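Local coordinates for beta subunit of photoactivated adenylyl cyclase (Beggiatoa sp. PS, PDB 5M2A), which senses blue light through a flavin-binding BLUF domain and in response makes cyclic AMP from ATP with its adenylyl cyclase domain, at the interface of chains A and B. Numbering follows the deposited sequence. Chains: chain A/B, Beta subunit of photoactivated adenylyl cyclase.

Contact 1: the interface of chains A and B. Residues chain A 164, 177, 180-181, 184, 203-204; chain B 261, 272.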
loop_
_atom_site.group_PDB
_atom_site.type_symbol
_atom_site.label_atom_id
_atom_site.label_comp_id
_atom_site.label_asym_id
_atom_site.label_seq_id
_atom_site.Cartn_x
_atom_site.Cartn_y
_atom_site.Cartn_z
ATOM N N PHE A 164 14.691 -2.066 -18.193
ATOM C CA PHE A 164 13.786 -0.973 -17.847
ATOM C C PHE A 164 14.505 0.372 -17.829
ATOM O O PHE A 164 13.896 1.402 -18.146
ATOM C CB PHE A 164 13.119 -1.255 -16.502
ATOM C CG PHE A 164 12.019 -0.288 -16.166
ATOM C CD1 PHE A 164 10.885 -0.224 -16.952
ATOM C CD2 PHE A 164 12.131 0.556 -15.070
ATOM C CE1 PHE A 164 9.858 0.663 -16.660
ATOM C CE2 PHE A 164 11.110 1.447 -14.766
ATOM C CZ PHE A 164 9.972 1.500 -15.560
ATOM N N VAL A 177 4.424 4.927 -18.472
ATOM C CA VAL A 177 3.341 4.644 -17.536
ATOM C C VAL A 177 2.364 3.631 -18.127
ATOM O O VAL A 177 1.944 2.689 -17.448
ATOM C CB VAL A 177 2.641 5.958 -17.142
ATOM C CG1 VAL A 177 1.289 5.669 -16.447
ATOM C CG2 VAL A 177 3.554 6.777 -16.240
ATOM N N VAL A 180 4.127 0.238 -17.965
ATOM C CA VAL A 180 4.255 -0.348 -16.635
ATOM C C VAL A 180 2.891 -0.765 -16.102
ATOM O O VAL A 180 2.749 -1.834 -15.494
ATOM C CB VAL A 180 4.968 0.640 -15.688
ATOM C CG1 VAL A 180 5.064 0.052 -14.297
ATOM C CG2 VAL A 180 6.388 0.935 -16.197
ATOM N N ASN A 181 1.854 0.054 -16.334
ATOM C CA ASN A 181 0.507 -0.346 -15.914
ATOM C C ASN A 181 0.082 -1.658 -16.565
ATOM O O ASN A 181 -0.589 -2.485 -15.933
ATOM C CB ASN A 181 -0.513 0.747 -16.246
ATOM C CG ASN A 181 -0.466 1.909 -15.273
ATOM O OD1 ASN A 181 -0.015 1.761 -14.141
ATOM N ND2 ASN A 181 -0.945 3.071 -15.712
ATOM N N PHE A 184 2.018 -4.443 -14.810
ATOM C CA PHE A 184 1.404 -4.688 -13.503
ATOM C C PHE A 184 0.048 -5.374 -13.621
ATOM O O PHE A 184 -0.268 -6.275 -12.831
ATOM C CB PHE A 184 1.256 -3.370 -12.742
ATOM C CG PHE A 184 2.545 -2.814 -12.222
ATOM C CD1 PHE A 184 3.719 -3.571 -12.225
ATOM C CD2 PHE A 184 2.584 -1.524 -11.701
ATOM C CE1 PHE A 184 4.915 -3.034 -11.720
ATOM C CE2 PHE A 184 3.755 -0.986 -11.206
ATOM C CZ PHE A 184 4.935 -1.742 -11.215
ATOM N N GLY A 203 9.118 0.252 -7.744
ATOM C CA GLY A 203 9.582 0.594 -9.079
ATOM C C GLY A 203 8.791 -0.201 -10.097
ATOM O O GLY A 203 7.559 -0.278 -10.043
ATOM N N ASP A 204 9.499 -0.834 -11.027
ATOM C CA ASP A 204 8.863 -1.691 -12.019
ATOM C C ASP A 204 8.730 -3.126 -11.542
ATOM O O ASP A 204 8.362 -3.996 -12.333
ATOM C CB ASP A 204 9.656 -1.672 -13.332
ATOM C CG ASP A 204 11.084 -2.179 -13.158
ATOM O OD1 ASP A 204 11.775 -1.695 -12.242
ATOM O OD2 ASP A 204 11.512 -3.078 -13.920
ATOM N N MET B 261 0.184 3.632 -9.923
ATOM C CA MET B 261 0.227 2.691 -11.027
ATOM C C MET B 261 -0.364 1.352 -10.612
ATOM O O MET B 261 -0.514 1.036 -9.427
ATOM C CB MET B 261 1.664 2.550 -11.550
ATOM C CG MET B 261 2.207 3.882 -12.095
ATOM S SD MET B 261 3.738 3.737 -12.998
ATOM C CE MET B 261 4.525 2.526 -11.959
ATOM N N LEU B 272 9.654 5.386 -10.467
ATOM C CA LEU B 272 10.259 4.626 -11.555
ATOM C C LEU B 272 11.495 5.351 -12.064
ATOM O O LEU B 272 11.397 6.498 -12.517
ATOM C CB LEU B 272 9.286 4.458 -12.719
ATOM C CG LEU B 272 7.899 3.878 -12.494
ATOM C CD1 LEU B 272 7.124 4.068 -13.798
ATOM C CD2 LEU B 272 8.013 2.418 -12.140
#
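B:Met261, on the short strand 260-261, leans against helix 173-193 of chain A and shows how one flexible chain can fit several differently shaped neighbours. Its CB lies 3.2 Å from OD1, the amide oxygen of A:Asn181, and the two side chains cross at about a right angle. CG lies 3.7 Å from OD1 of A:Asn181, in van der Waals contact. The sulfur SD passes near CG1 of A:Val180, at 4.1 Å. A bend in the last torsion (chi3 -39°) turns the methyl CE onto A:Val180 CG1, a tight 3.4 Å away; CE2 of the A:Phe184 ring flanks it on the same side at 3.7 Å. The same A:Val180 methyl lies over the rim of one face of the A:Phe184 ring, completing one apolar cluster.

B:Leu272, at the end of strand 266-272, fills the neighbouring position. Its CD1 meets CG2 of A:Val180 tip to tip, while CD2 rests 3.4 Å from the backbone C of A:Gly203. A:Phe164 comes across it at about a right angle, bringing CZ to 4.0 Å from CD2; CB of A:Asp204 lies over the centre of this ring's face. With an alanine here in place of the ring, the CB and CD2 flank of B:Leu272 would probably lose its aromatic neighbour, and A:Asp204 CB the face it rests on. The patch belongs to the dimer interface of the cyclase domains, where class III cyclases form active sites; A:Asp204 binds magnesium.

Contact 2: the interface of chains A and B. Residues chain A 128-131; chain B 130, 266-268.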
loop_
_atom_site.group_PDB
_atom_site.type_symbol
_atom_site.label_atom_id
_atom_site.label_comp_id
_atom_site.label_asym_id
_atom_site.label_seq_id
_atom_site.Cartn_x
_atom_site.Cartn_y
_atom_site.Cartn_z
ATOM N N LYS A 128 -8.116 -0.773 -3.293
ATOM C CA LYS A 128 -7.205 -1.141 -4.365
ATOM C C LYS A 128 -5.743 -1.018 -3.956
ATOM O O LYS A 128 -4.897 -1.718 -4.525
ATOM C CB LYS A 128 -7.468 -0.285 -5.600
ATOM C CG LYS A 128 -8.901 -0.340 -6.102
ATOM C CD LYS A 128 -9.031 0.418 -7.414
ATOM C CE LYS A 128 -10.448 0.346 -7.953
ATOM N NZ LYS A 128 -10.881 -1.059 -8.088
ATOM N N TYR A 129 -5.422 -0.136 -3.013
ATOM C CA TYR A 129 -4.035 0.042 -2.599
ATOM C C TYR A 129 -3.605 -0.930 -1.506
ATOM O O TYR A 129 -2.434 -0.924 -1.121
ATOM C CB TYR A 129 -3.798 1.476 -2.120
ATOM C CG TYR A 129 -3.854 2.500 -3.226
ATOM C CD1 TYR A 129 -5.070 2.971 -3.702
ATOM C CD2 TYR A 129 -2.682 2.989 -3.807
ATOM C CE1 TYR A 129 -5.128 3.902 -4.720
ATOM C CE2 TYR A 129 -2.731 3.918 -4.829
ATOM C CZ TYR A 129 -3.959 4.376 -5.277
ATOM O OH TYR A 129 -4.010 5.304 -6.294
ATOM N N MET A 130 -4.510 -1.747 -0.994
ATOM C CA MET A 130 -4.139 -2.615 0.110
ATOM C C MET A 130 -3.330 -3.813 -0.384
ATOM O O MET A 130 -3.549 -4.302 -1.493
ATOM C CB MET A 130 -5.382 -3.114 0.828
ATOM C CG MET A 130 -6.264 -1.991 1.355
ATOM S SD MET A 130 -5.350 -0.874 2.427
ATOM C CE MET A 130 -5.122 -1.886 3.794
ATOM N N PRO A 131 -2.384 -4.299 0.417
ATOM C CA PRO A 131 -1.809 -5.622 0.139
ATOM C C PRO A 131 -2.916 -6.660 0.214
ATOM O O PRO A 131 -3.861 -6.508 0.988
ATOM C CB PRO A 131 -0.772 -5.808 1.256
ATOM C CG PRO A 131 -0.545 -4.433 1.836
ATOM C CD PRO A 131 -1.828 -3.679 1.631
ATOM N N MET B 130 -2.162 3.232 3.797
ATOM C CA MET B 130 -2.040 3.919 2.518
ATOM C C MET B 130 -0.683 4.609 2.392
ATOM O O MET B 130 -0.106 5.044 3.392
ATOM C CB MET B 130 -3.148 4.964 2.361
ATOM C CG MET B 130 -4.531 4.394 2.195
ATOM S SD MET B 130 -4.716 3.506 0.628
ATOM C CE MET B 130 -4.705 4.808 -0.583
ATOM N N LYS B 266 -5.291 -3.940 -8.325
ATOM C CA LYS B 266 -4.277 -3.585 -7.342
ATOM C C LYS B 266 -3.532 -2.350 -7.818
ATOM O O LYS B 266 -3.018 -2.331 -8.942
ATOM C CB LYS B 266 -3.304 -4.751 -7.121
ATOM C CG LYS B 266 -2.055 -4.384 -6.386
ATOM C CD LYS B 266 -2.310 -4.150 -4.942
ATOM C CE LYS B 266 -0.997 -3.778 -4.258
ATOM N NZ LYS B 266 -1.240 -2.892 -3.100
ATOM N N MET B 267 -3.490 -1.332 -6.958
ATOM C CA MET B 267 -2.817 -0.069 -7.187
ATOM C C MET B 267 -1.683 0.094 -6.186
ATOM O O MET B 267 -1.693 -0.494 -5.100
ATOM C CB MET B 267 -3.793 1.115 -7.033
ATOM C CG MET B 267 -4.865 1.176 -8.108
ATOM S SD MET B 267 -4.209 1.549 -9.755
ATOM C CE MET B 267 -3.508 3.181 -9.528
ATOM N N ASP B 268 -0.698 0.902 -6.555
ATOM C CA ASP B 268 0.326 1.286 -5.602
ATOM C C ASP B 268 0.887 2.627 -6.035
ATOM O O ASP B 268 0.639 3.094 -7.145
ATOM C CB ASP B 268 1.439 0.233 -5.503
ATOM C CG ASP B 268 2.083 0.189 -4.123
ATOM O OD1 ASP B 268 1.961 1.178 -3.349
ATOM O OD2 ASP B 268 2.713 -0.846 -3.815
HETATM O O HOH W 1 -0.211 0.651 -1.436
#
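The C-terminal end of helix 110-129, where chain A leaves the helix for the segment at A:Met130, meets the start of strand 266-272 of chain B. Here the helix end offers backbone carbonyls to the partner, a common way of docking a helix terminus. The backbone N of B:Met267 donates to O of A:Lys128 at 2.8 Å; the bond is almost straight at the hydrogen (177°), although the donor stands above the carbonyl plane.

A:Tyr129 is gripped at both its carbonyl and its ring. The amine NZ of B:Lys266 hydrogen-bonds to its O at 3.0 Å, has a weaker bond to O of A:Met130, and also donates to O of B:Met267 within its own chain. This clustering of carbonyls would probably favour a charged amine. Water 1 bridges the A:Tyr129 carbonyl to OD1, a carboxylate oxygen of B:Asp268. The tyrosine ring receives CB of B:Met267 over the centre of one face, 3.6 Å from the centroid, in a CH-pi contact. B:Met130 crosses the tyrosine side chain at about a right angle; bends at chi2 (-67°) and chi3 (-71°) bring its methyl CE to 3.6 Å from the ring atom CG, with SD 3.5 Å from CB.

The contact ties the end of helix 110-129 of one chain to a strand of the partner's cyclase domain, and may thus help carry the light signal.

Contact 3: the interface of chains A and B. Residues chain A 262-263, 265; chain B 184-185, 188.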
loop_
_atom_site.group_PDB
_atom_site.type_symbol
_atom_site.label_atom_id
_atom_site.label_comp_id
_atom_site.label_asym_id
_atom_site.label_seq_id
_atom_site.Cartn_x
_atom_site.Cartn_y
_atom_site.Cartn_z
ATOM N N GLY A 262 6.277 -0.802 11.513
ATOM C CA GLY A 262 6.446 0.629 11.408
ATOM C C GLY A 262 6.203 1.368 12.699
ATOM O O GLY A 262 6.626 0.939 13.782
ATOM N N SER A 263 5.518 2.499 12.585
ATOM C CA SER A 263 5.216 3.348 13.723
ATOM C C SER A 263 3.975 4.165 13.392
ATOM O O SER A 263 3.390 4.034 12.315
ATOM C CB SER A 263 6.398 4.260 14.055
ATOM O OG SER A 263 6.673 5.114 12.957
ATOM N N LEU A 265 3.846 7.129 12.496
ATOM C CA LEU A 265 4.059 7.972 11.323
ATOM C C LEU A 265 3.871 7.201 10.026
ATOM O O LEU A 265 3.425 7.773 9.024
ATOM C CB LEU A 265 5.456 8.593 11.365
ATOM C CG LEU A 265 5.706 9.657 12.429
ATOM C CD1 LEU A 265 7.093 10.265 12.272
ATOM C CD2 LEU A 265 4.631 10.728 12.354
ATOM N N PHE B 184 12.487 1.355 11.949
ATOM C CA PHE B 184 11.590 2.099 11.064
ATOM C C PHE B 184 11.102 3.382 11.724
ATOM O O PHE B 184 10.974 4.421 11.065
ATOM C CB PHE B 184 10.389 1.237 10.680
ATOM C CG PHE B 184 10.688 0.167 9.665
ATOM C CD1 PHE B 184 11.856 0.187 8.921
ATOM C CD2 PHE B 184 9.762 -0.844 9.432
ATOM C CE1 PHE B 184 12.109 -0.814 7.973
ATOM C CE2 PHE B 184 9.995 -1.819 8.497
ATOM C CZ PHE B 184 11.182 -1.814 7.763
ATOM N N SER B 185 10.778 3.317 13.010
ATOM C CA SER B 185 10.298 4.507 13.702
ATOM C C SER B 185 11.351 5.605 13.695
ATOM O O SER B 185 11.035 6.782 13.482
ATOM C CB SER B 185 9.898 4.154 15.133
ATOM O OG SER B 185 11.043 3.841 15.913
ATOM N N THR B 188 11.820 6.893 9.969
ATOM C CA THR B 188 10.658 7.648 9.513
ATOM C C THR B 188 10.568 9.002 10.205
ATOM O O THR B 188 10.277 10.018 9.564
ATOM C CB THR B 188 9.379 6.836 9.744
ATOM O OG1 THR B 188 9.445 5.638 8.970
ATOM C CG2 THR B 188 8.167 7.623 9.289
HETATM O O HOH W 2 8.363 7.356 13.501
HETATM O O HOH W 3 7.496 4.080 10.791
#
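Apolar touches bring A:Ser263 and its neighbours against helix 173-193 of chain B, an example of small side chains letting backbones come close. Packing this segment of one cyclase domain on the other probably helps hold the dimer together. CB of A:Ser263 meets CB of B:Ser185 at 3.7 Å. Beside them, CA of A:Gly262 lies 4.1 Å from CB of B:Phe184; with no side chain on the glycine, the backbone itself makes this contact. One turn along the helix, the methyl CG2 of B:Thr188 approaches CB of A:Leu265 at 3.5 Å, the two side chains sliding past each other in opposite directions. A:Leu265 is poorly ordered, which limits what its tip can tell.

Polar links run through water. The hydroxyl OG of A:Ser263 stands between its backbone N and carbonyl carbon (chi1 62°), where it meets waters 2 and 3. Water 2 continues to the backbone O of B:Ser185 at 2.7 Å, and water 3 to the hydroxyl OG1 of B:Thr188 at 3.1 Å, giving one serine two bridges to the partner helix.

Within chain B, a hydrogen bond probably holds the threonine hydroxyl in position for water 3: OG1 of B:Thr188 donates to the backbone O of B:Phe184 at 2.9 Å, tilted 34° from the carbonyl plane.

Contacts 1 and 2 are about 14 Å apart between the centres of their C-alpha atoms, contacts 2 and 3 about 19 Å, and contacts 1 and 3 about 26 Å. Strand 266-272 of chain B spans the first two, with its beginning in contact 2 and its end in contact 1. Helix 173-193 appears in contact 1 from chain A and in contact 3 from chain B, and residue 184 takes part in both. Since the interface is two-fold symmetric, each patch recurs with chains exchanged. The shared elements link the patches, a possible route for a light-driven change that the structure alone does not show.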